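Possible transcriptional regulatory arsR-family protein (Mycobacterium bovis, PDB 3GW2) probably binds DNA as a dimeric ArsR-type winged helix-turn-helix transcription regulator, in a network that coordinates tolerance to the antitubercular drug bedaquiline. Local coordinates at residues A21-L31 with N58-V68; L31-E42 with R71-I81. All coordinates share one frame; numbering follows the deposited sequence. Where two conformers were deposited one is given.

Contact 1: residues A21-L31 with N58-V68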
# COMPACT_ATOMS: atom_id res chain seq x y z
N ALA A 21 -2.35 5.51 2.32
CA ALA A 21 -2.89 5.19 3.65
C ALA A 21 -1.99 4.23 4.42
O ALA A 21 -1.86 4.35 5.64
CB ALA A 21 -4.30 4.60 3.53
N LEU A 22 -1.38 3.29 3.70
CA LEU A 22 -0.55 2.26 4.32
C LEU A 22 0.86 2.75 4.61
O LEU A 22 1.61 2.11 5.33
CB LEU A 22 -0.48 1.01 3.42
CG LEU A 22 -1.71 0.10 3.31
CD1 LEU A 22 -1.54 -0.96 2.18
CD2 LEU A 22 -2.03 -0.59 4.63
N ALA A 23 1.21 3.91 4.05
CA ALA A 23 2.60 4.37 4.01
C ALA A 23 3.09 5.04 5.29
O ALA A 23 3.89 5.96 5.22
CB ALA A 23 2.82 5.30 2.80
N ASN A 24 2.62 4.58 6.44
CA ASN A 24 3.04 5.13 7.72
C ASN A 24 3.00 4.02 8.75
O ASN A 24 1.93 3.48 9.05
CB ASN A 24 2.14 6.31 8.11
CG ASN A 24 2.57 6.99 9.40
OD1 ASN A 24 2.50 6.39 10.48
ND2 ASN A 24 3.00 8.23 9.31
N GLY A 25 4.17 3.67 9.28
CA GLY A 25 4.29 2.50 10.15
C GLY A 25 3.48 2.58 11.42
O GLY A 25 2.87 1.59 11.87
N ARG A 26 3.45 3.78 12.00
CA ARG A 26 2.70 4.02 13.22
C ARG A 26 1.20 4.05 12.96
O ARG A 26 0.42 3.56 13.77
CB ARG A 26 3.18 5.32 13.87
CG ARG A 26 2.92 5.36 15.35
CD ARG A 26 3.08 6.74 15.90
NE ARG A 26 2.66 6.78 17.29
CZ ARG A 26 2.58 7.87 18.03
NH1 ARG A 26 2.89 9.06 17.51
NH2 ARG A 26 2.19 7.79 19.30
N ARG A 27 0.79 4.59 11.82
CA ARG A 27 -0.61 4.51 11.38
C ARG A 27 -1.13 3.07 11.24
O ARG A 27 -2.33 2.79 11.47
CB ARG A 27 -0.76 5.31 10.08
CG ARG A 27 -2.10 5.20 9.38
CD ARG A 27 -2.38 6.46 8.58
NE ARG A 27 -1.60 6.55 7.35
CZ ARG A 27 -0.84 7.59 6.99
NH1 ARG A 27 -0.74 8.65 7.77
NH2 ARG A 27 -0.19 7.56 5.84
N LEU A 28 -0.25 2.14 10.89
CA LEU A 28 -0.62 0.72 10.76
C LEU A 28 -0.99 0.05 12.10
O LEU A 28 -1.71 -0.97 12.13
CB LEU A 28 0.52 -0.05 10.08
CG LEU A 28 0.57 -0.09 8.54
CD1 LEU A 28 -0.12 1.08 7.89
CD2 LEU A 28 2.00 -0.18 8.09
N GLN A 29 -0.49 0.60 13.20
CA GLN A 29 -0.89 0.16 14.55
C GLN A 29 -2.39 0.27 14.74
O GLN A 29 -3.01 -0.61 15.32
CB GLN A 29 -0.16 0.97 15.62
CG GLN A 29 1.35 0.78 15.60
CD GLN A 29 2.07 1.59 16.65
OE1 GLN A 29 3.26 1.86 16.52
NE2 GLN A 29 1.36 1.96 17.70
N ILE A 30 -2.97 1.34 14.21
CA ILE A 30 -4.42 1.52 14.24
C ILE A 30 -5.14 0.34 13.61
O ILE A 30 -6.13 -0.15 14.16
CB ILE A 30 -4.86 2.83 13.53
CG1 ILE A 30 -4.36 4.06 14.32
CG2 ILE A 30 -6.38 2.87 13.38
CD1 ILE A 30 -4.50 5.41 13.60
N LEU A 31 -4.62 -0.14 12.49
CA LEU A 31 -5.23 -1.28 11.79
C LEU A 31 -5.18 -2.55 12.62
O LEU A 31 -6.18 -3.26 12.72
CB LEU A 31 -4.60 -1.47 10.40
CG LEU A 31 -4.94 -0.39 9.37
CD1 LEU A 31 -4.23 -0.67 8.05
CD2 LEU A 31 -6.45 -0.29 9.14
N ASN A 58 -4.47 10.57 11.26
CA ASN A 58 -4.14 9.24 10.77
C ASN A 58 -5.40 8.45 10.38
O ASN A 58 -5.38 7.70 9.41
CB ASN A 58 -3.33 8.45 11.80
CG ASN A 58 -1.86 8.77 11.77
OD1 ASN A 58 -1.26 8.92 10.70
ND2 ASN A 58 -1.25 8.87 12.94
N LEU A 59 -6.47 8.60 11.17
CA LEU A 59 -7.75 7.95 10.84
C LEU A 59 -8.36 8.48 9.52
O LEU A 59 -8.86 7.70 8.71
CB LEU A 59 -8.74 8.07 12.01
CG LEU A 59 -8.36 7.16 13.19
CD1 LEU A 59 -9.01 7.63 14.49
CD2 LEU A 59 -8.73 5.69 12.88
N GLN A 60 -8.29 9.79 9.31
CA GLN A 60 -8.63 10.40 8.02
C GLN A 60 -7.80 9.83 6.87
O GLN A 60 -8.35 9.55 5.79
CB GLN A 60 -8.45 11.91 8.07
CG GLN A 60 -9.73 12.69 8.20
CD GLN A 60 -10.50 12.39 9.47
OE1 GLN A 60 -11.52 11.68 9.44
NE2 GLN A 60 -10.04 12.93 10.59
N ALA A 61 -6.50 9.66 7.10
CA ALA A 61 -5.62 9.08 6.09
C ALA A 61 -6.05 7.66 5.74
O ALA A 61 -6.11 7.30 4.56
CB ALA A 61 -4.17 9.12 6.54
N LEU A 62 -6.37 6.86 6.75
CA LEU A 62 -6.91 5.51 6.53
C LEU A 62 -8.24 5.52 5.78
O LEU A 62 -8.45 4.70 4.87
CB LEU A 62 -7.03 4.74 7.85
CG LEU A 62 -5.69 4.41 8.52
CD1 LEU A 62 -5.93 3.87 9.92
CD2 LEU A 62 -4.89 3.42 7.67
N LYS A 63 -9.11 6.45 6.14
CA LYS A 63 -10.43 6.59 5.50
C LYS A 63 -10.32 6.98 4.02
O LYS A 63 -11.04 6.42 3.19
CB LYS A 63 -11.25 7.63 6.26
CG LYS A 63 -12.76 7.56 6.07
CD LYS A 63 -13.39 8.70 6.87
CE LYS A 63 -14.91 8.75 6.78
NZ LYS A 63 -15.40 9.18 5.44
N SER A 64 -9.43 7.91 3.68
CA SER A 64 -9.23 8.32 2.28
C SER A 64 -8.71 7.18 1.42
O SER A 64 -8.93 7.16 0.22
CB SER A 64 -8.24 9.49 2.19
OG SER A 64 -8.67 10.58 2.98
N GLY A 65 -8.02 6.22 2.04
CA GLY A 65 -7.55 5.05 1.34
C GLY A 65 -8.55 3.91 1.35
O GLY A 65 -8.26 2.82 0.86
N GLY A 66 -9.74 4.17 1.90
CA GLY A 66 -10.82 3.20 1.89
C GLY A 66 -10.65 2.05 2.86
O GLY A 66 -11.35 1.03 2.76
N LEU A 67 -9.76 2.22 3.84
CA LEU A 67 -9.34 1.13 4.71
C LEU A 67 -10.15 1.04 6.01
O LEU A 67 -10.20 -0.01 6.64
CB LEU A 67 -7.84 1.25 5.03
CG LEU A 67 -6.84 1.13 3.87
CD1 LEU A 67 -5.42 1.13 4.40
CD2 LEU A 67 -7.09 -0.10 3.01
N VAL A 68 -10.75 2.16 6.41
CA VAL A 68 -11.63 2.19 7.57
C VAL A 68 -12.94 2.93 7.22
O VAL A 68 -12.98 3.70 6.26
CB VAL A 68 -10.96 2.87 8.80
CG1 VAL A 68 -9.77 2.05 9.31
CG2 VAL A 68 -10.55 4.32 8.50

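Contact 2: residues L31-E42 with R71-I81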
# COMPACT_ATOMS: atom_id res chain seq x y z
N LEU A 31 -4.62 -0.14 12.49
CA LEU A 31 -5.23 -1.28 11.79
C LEU A 31 -5.18 -2.55 12.62
O LEU A 31 -6.18 -3.26 12.72
CB LEU A 31 -4.60 -1.47 10.40
CG LEU A 31 -4.94 -0.39 9.37
CD1 LEU A 31 -4.23 -0.67 8.05
CD2 LEU A 31 -6.45 -0.29 9.14
N ASP A 32 -4.04 -2.81 13.25
CA ASP A 32 -3.92 -3.96 14.17
C ASP A 32 -4.88 -3.85 15.33
O ASP A 32 -5.47 -4.84 15.76
CB ASP A 32 -2.49 -4.11 14.69
CG ASP A 32 -1.74 -5.22 14.00
OD1 ASP A 32 -2.23 -6.38 13.99
OD2 ASP A 32 -0.65 -4.96 13.46
N LEU A 33 -5.06 -2.62 15.82
CA LEU A 33 -5.96 -2.36 16.94
C LEU A 33 -7.42 -2.60 16.58
O LEU A 33 -8.18 -3.15 17.39
CB LEU A 33 -5.77 -0.94 17.46
CG LEU A 33 -6.53 -0.59 18.73
CD1 LEU A 33 -5.95 -1.32 19.95
CD2 LEU A 33 -6.52 0.91 18.93
N LEU A 34 -7.82 -2.19 15.38
CA LEU A 34 -9.20 -2.33 14.94
C LEU A 34 -9.51 -3.74 14.44
O LEU A 34 -10.66 -4.07 14.19
CB LEU A 34 -9.52 -1.30 13.85
CG LEU A 34 -9.45 0.18 14.23
CD1 LEU A 34 -9.75 1.01 13.02
CD2 LEU A 34 -10.42 0.51 15.35
N ALA A 35 -8.47 -4.56 14.29
CA ALA A 35 -8.57 -5.86 13.65
C ALA A 35 -8.49 -6.94 14.69
O ALA A 35 -7.39 -7.30 15.10
CB ALA A 35 -7.44 -6.04 12.62
N GLN A 36 -9.64 -7.44 15.16
CA GLN A 36 -10.93 -6.86 14.79
C GLN A 36 -11.72 -6.31 16.02
O GLN A 36 -11.61 -6.80 17.16
CB GLN A 36 -11.75 -7.85 13.95
CG GLN A 36 -13.04 -7.30 13.32
CD GLN A 36 -12.85 -6.52 12.03
OE1 GLN A 36 -12.06 -6.91 11.15
NE2 GLN A 36 -13.60 -5.43 11.89
N GLY A 37 -12.52 -5.29 15.74
CA GLY A 37 -13.42 -4.70 16.71
C GLY A 37 -13.31 -3.20 16.56
O GLY A 37 -12.23 -2.63 16.78
N GLU A 38 -14.42 -2.57 16.19
CA GLU A 38 -14.52 -1.12 16.08
C GLU A 38 -14.16 -0.42 17.40
O GLU A 38 -14.46 -0.93 18.47
CB GLU A 38 -15.92 -0.76 15.59
CG GLU A 38 -16.51 0.50 16.15
CD GLU A 38 -18.00 0.61 15.88
OE1 GLU A 38 -18.79 0.46 16.83
OE2 GLU A 38 -18.38 0.86 14.73
N ARG A 39 -13.50 0.74 17.31
CA ARG A 39 -13.18 1.51 18.52
C ARG A 39 -13.39 3.00 18.31
O ARG A 39 -13.36 3.48 17.17
CB ARG A 39 -11.76 1.18 19.03
CG ARG A 39 -11.47 -0.35 19.11
CD ARG A 39 -10.72 -0.86 20.36
NE ARG A 39 -11.14 -0.23 21.61
CZ ARG A 39 -10.53 -0.40 22.79
NH1 ARG A 39 -9.47 -1.19 22.88
NH2 ARG A 39 -10.98 0.21 23.87
N ALA A 40 -13.65 3.72 19.40
CA ALA A 40 -13.79 5.18 19.38
C ALA A 40 -12.42 5.83 19.16
O ALA A 40 -11.41 5.28 19.55
CB ALA A 40 -14.43 5.70 20.68
N VAL A 41 -12.42 7.02 18.56
CA VAL A 41 -11.20 7.80 18.33
C VAL A 41 -10.37 7.95 19.62
O VAL A 41 -9.14 7.76 19.61
CB VAL A 41 -11.54 9.21 17.76
CG1 VAL A 41 -10.28 10.05 17.56
CG2 VAL A 41 -12.31 9.08 16.46
N GLU A 42 -11.06 8.32 20.71
CA GLU A 42 -10.43 8.54 22.01
C GLU A 42 -9.64 7.30 22.43
O GLU A 42 -8.47 7.38 22.83
CB GLU A 42 -11.50 8.86 23.07
CG GLU A 42 -11.16 10.03 23.98
CD GLU A 42 -11.97 10.05 25.28
OE1 GLU A 42 -13.22 9.88 25.24
OE2 GLU A 42 -11.35 10.22 26.37
N ARG A 71 -18.51 6.07 11.99
CA ARG A 71 -19.87 6.48 12.34
C ARG A 71 -19.81 7.40 13.54
O ARG A 71 -18.91 7.29 14.38
CB ARG A 71 -20.77 5.27 12.61
CG ARG A 71 -20.33 4.40 13.76
CD ARG A 71 -21.31 3.26 14.02
NE ARG A 71 -20.89 2.54 15.22
CZ ARG A 71 -21.32 2.82 16.45
NH1 ARG A 71 -22.22 3.79 16.66
NH2 ARG A 71 -20.86 2.12 17.48
N ARG A 72 -20.77 8.31 13.60
CA ARG A 72 -20.86 9.30 14.66
C ARG A 72 -21.97 8.86 15.63
O ARG A 72 -23.10 8.62 15.21
CB ARG A 72 -21.20 10.67 14.04
CG ARG A 72 -21.26 11.86 15.00
CD ARG A 72 -19.97 12.66 15.01
NE ARG A 72 -19.49 12.95 13.66
CZ ARG A 72 -18.39 13.65 13.38
NH1 ARG A 72 -17.64 14.15 14.36
NH2 ARG A 72 -18.04 13.86 12.11
N GLU A 73 -21.63 8.74 16.91
CA GLU A 73 -22.61 8.41 17.95
C GLU A 73 -22.45 9.35 19.14
O GLU A 73 -21.55 9.17 19.97
CB GLU A 73 -22.52 6.95 18.38
CG GLU A 73 -23.52 6.54 19.45
CD GLU A 73 -23.33 5.11 19.94
OE1 GLU A 73 -23.07 4.93 21.16
OE2 GLU A 73 -23.46 4.16 19.12
N GLY A 74 -23.32 10.36 19.21
CA GLY A 74 -23.22 11.40 20.23
C GLY A 74 -22.04 12.30 19.94
O GLY A 74 -21.87 12.77 18.81
N THR A 75 -21.21 12.51 20.96
CA THR A 75 -20.01 13.33 20.85
C THR A 75 -18.78 12.50 20.42
O THR A 75 -17.65 13.01 20.36
CB THR A 75 -19.74 14.09 22.17
OG1 THR A 75 -18.47 14.75 22.12
CG2 THR A 75 -19.78 13.14 23.38
N ARG A 76 -19.01 11.22 20.10
CA ARG A 76 -17.95 10.28 19.76
C ARG A 76 -18.02 9.85 18.31
O ARG A 76 -19.06 9.99 17.67
CB ARG A 76 -18.02 9.03 20.64
CG ARG A 76 -18.22 9.36 22.10
CD ARG A 76 -17.60 8.34 23.03
NE ARG A 76 -17.38 8.92 24.35
CZ ARG A 76 -16.36 9.72 24.66
NH1 ARG A 76 -15.44 10.03 23.74
NH2 ARG A 76 -16.25 10.21 25.89
N GLN A 77 -16.90 9.34 17.81
CA GLN A 77 -16.80 8.81 16.47
C GLN A 77 -16.16 7.41 16.58
O GLN A 77 -15.13 7.24 17.26
CB GLN A 77 -15.91 9.73 15.65
CG GLN A 77 -16.46 10.12 14.29
CD GLN A 77 -15.45 10.91 13.48
OE1 GLN A 77 -14.38 11.28 13.97
NE2 GLN A 77 -15.78 11.15 12.22
N TYR A 78 -16.76 6.43 15.94
CA TYR A 78 -16.27 5.06 15.98
C TYR A 78 -15.76 4.65 14.60
O TYR A 78 -16.44 4.83 13.59
CB TYR A 78 -17.38 4.10 16.45
CG TYR A 78 -17.82 4.34 17.87
CD1 TYR A 78 -17.26 3.63 18.93
CD2 TYR A 78 -18.80 5.30 18.17
CE1 TYR A 78 -17.66 3.86 20.26
CE2 TYR A 78 -19.20 5.54 19.49
CZ TYR A 78 -18.62 4.82 20.53
OH TYR A 78 -19.02 5.06 21.83
N TYR A 79 -14.55 4.10 14.57
CA TYR A 79 -13.93 3.66 13.32
C TYR A 79 -13.79 2.15 13.31
O TYR A 79 -13.57 1.54 14.35
CB TYR A 79 -12.53 4.27 13.18
CG TYR A 79 -12.51 5.67 12.62
CD1 TYR A 79 -12.25 5.89 11.27
CD2 TYR A 79 -12.76 6.78 13.44
CE1 TYR A 79 -12.22 7.17 10.73
CE2 TYR A 79 -12.73 8.08 12.91
CZ TYR A 79 -12.46 8.26 11.55
OH TYR A 79 -12.41 9.51 11.00
N ARG A 80 -13.93 1.57 12.13
CA ARG A 80 -13.65 0.16 11.95
C ARG A 80 -13.06 -0.12 10.58
O ARG A 80 -13.23 0.64 9.64
CB ARG A 80 -14.89 -0.72 12.15
CG ARG A 80 -16.21 -0.11 11.77
CD ARG A 80 -16.39 0.15 10.31
NE ARG A 80 -17.70 -0.27 9.79
CZ ARG A 80 -18.83 0.43 9.85
NH1 ARG A 80 -18.88 1.62 10.46
NH2 ARG A 80 -19.93 -0.06 9.32
N ILE A 81 -12.38 -1.26 10.52
CA ILE A 81 -11.89 -1.82 9.27
C ILE A 81 -13.05 -1.96 8.30
O ILE A 81 -14.09 -2.49 8.66
CB ILE A 81 -11.15 -3.15 9.56
CG1 ILE A 81 -9.76 -2.78 10.11
CG2 ILE A 81 -11.10 -4.09 8.31
CD1 ILE A 81 -8.98 -3.95 10.63
O HOH W 1 -12.76 -3.20 13.09
O HOH W 2 -14.26 9.33 20.60

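Contact 1: residues A21-L31 with N58-V68
Asn58 OD1 takes a hydrogen bond from Arg27 NH1 at 3.0 Å, with the donor lying in the plane of the amide carbonyl. The guanidinium and amide planes are nonetheless turned 56° apart. Arg27 reaches this position with CG anti to its backbone N (chi1 172°) and a bend at chi3, which lays the guanidinium between Ala61 CB toward the rim of one face and Asn24 CB over the centre of the opposite one. Its rotation is fixed further by NE, which gives a nearly straight 2.8 Å bond to Ala21 O, and by NH2, which bonds to Lys20 O. Asn24 OD1 accepts from Arg27 N, a capping bond at the turn leading into helix 27-34. The arginine thus ties the end of helix 11-22 to helix 52-64. Next to its aliphatic part, Leu62 enters as a knob among Ala21, Arg27, Ile30 and Leu31; its CD1 meets Ile30 CG2 at 3.6 Å, while CD2 lies against Arg27 CG. Ala21 CB rests 3.4 Å from Ala61 O and also faces Gly65, just before the Schellman turn at Gly66. Segments 27-31 and 58-64 approach to 10.0 Å between axes and cross at -70°. The contact seats helix 52-64, second helix of the helix-turn-helix and probably the DNA-reading one, against helices 11-22 and 27-34. Phe90 of helix 84-98 covers Leu31, Ile44 of helix 41-48 covers Ile30 and Leu59, and Leu22 packs on Gly19 of the second subunit.

Contact 2: residues L31-E42 with R71-I81
Arg71 comes in roughly perpendicular to Glu38 and clasps its carboxylate in a two-pronged salt bridge, NH2 to OE1 at 2.7 Å and NE to OE2 at 3.1 Å. Both oxygens lie near the guanidinium plane, but the carboxylate is turned 46° from it. A second salt bridge, from NH1 to Glu73 OE2, places Arg71 between two acids, an arrangement that would probably favour their charged forms. Tyr78 CD2 lies over the rim of one guanidinium face, and the ring's CE1 touches Ala40 CB at 3.7 Å. On the other face of the sheet, Val41 CG2 meets the edge of the Tyr79 ring at CE2, the valine running alongside the tyrosine with the same heading. Arg39 and Tyr79 form an antiparallel hydrogen-bonded pair, extended by Val41 N to Gln77 O at 3.0 Å. At the far end of the strand Ile81 CD1 presses on Ala35 CB, a tight 3.3 Å, and CG1 faces Leu34 CB. Strand 39-40 pairs with strand 76-81, on the side away from strand 68-73, and so adds an edge strand to the hairpin, the wing of the winged helix fold, while Leu59 of helix 52-64 backs Val41 and Tyr79, and Val86 of helix 84-98 covers Ile81.

From the N terminus, the chain passes through helix 11-22 into helix 27-34, the first side of contact 1, and Leu31 then carries it directly into contact 2. After strand 39-40 come helices 41-48 and 52-64; the end of the latter returns to 21-31 and closes the first loop. The hairpin that follows comes back to 31-42 and closes the second, so the two loops cross. Contact 1 ties the end of helix 11-22 and helix 27-34 to the end of helix 52-64, whereas contact 2 fastens the wing to the end of helix 27-34 and the start of the helix-turn-helix motif. Their centres lie about 13 Å apart, and they meet where Tyr79 packs on Leu59 and Val68.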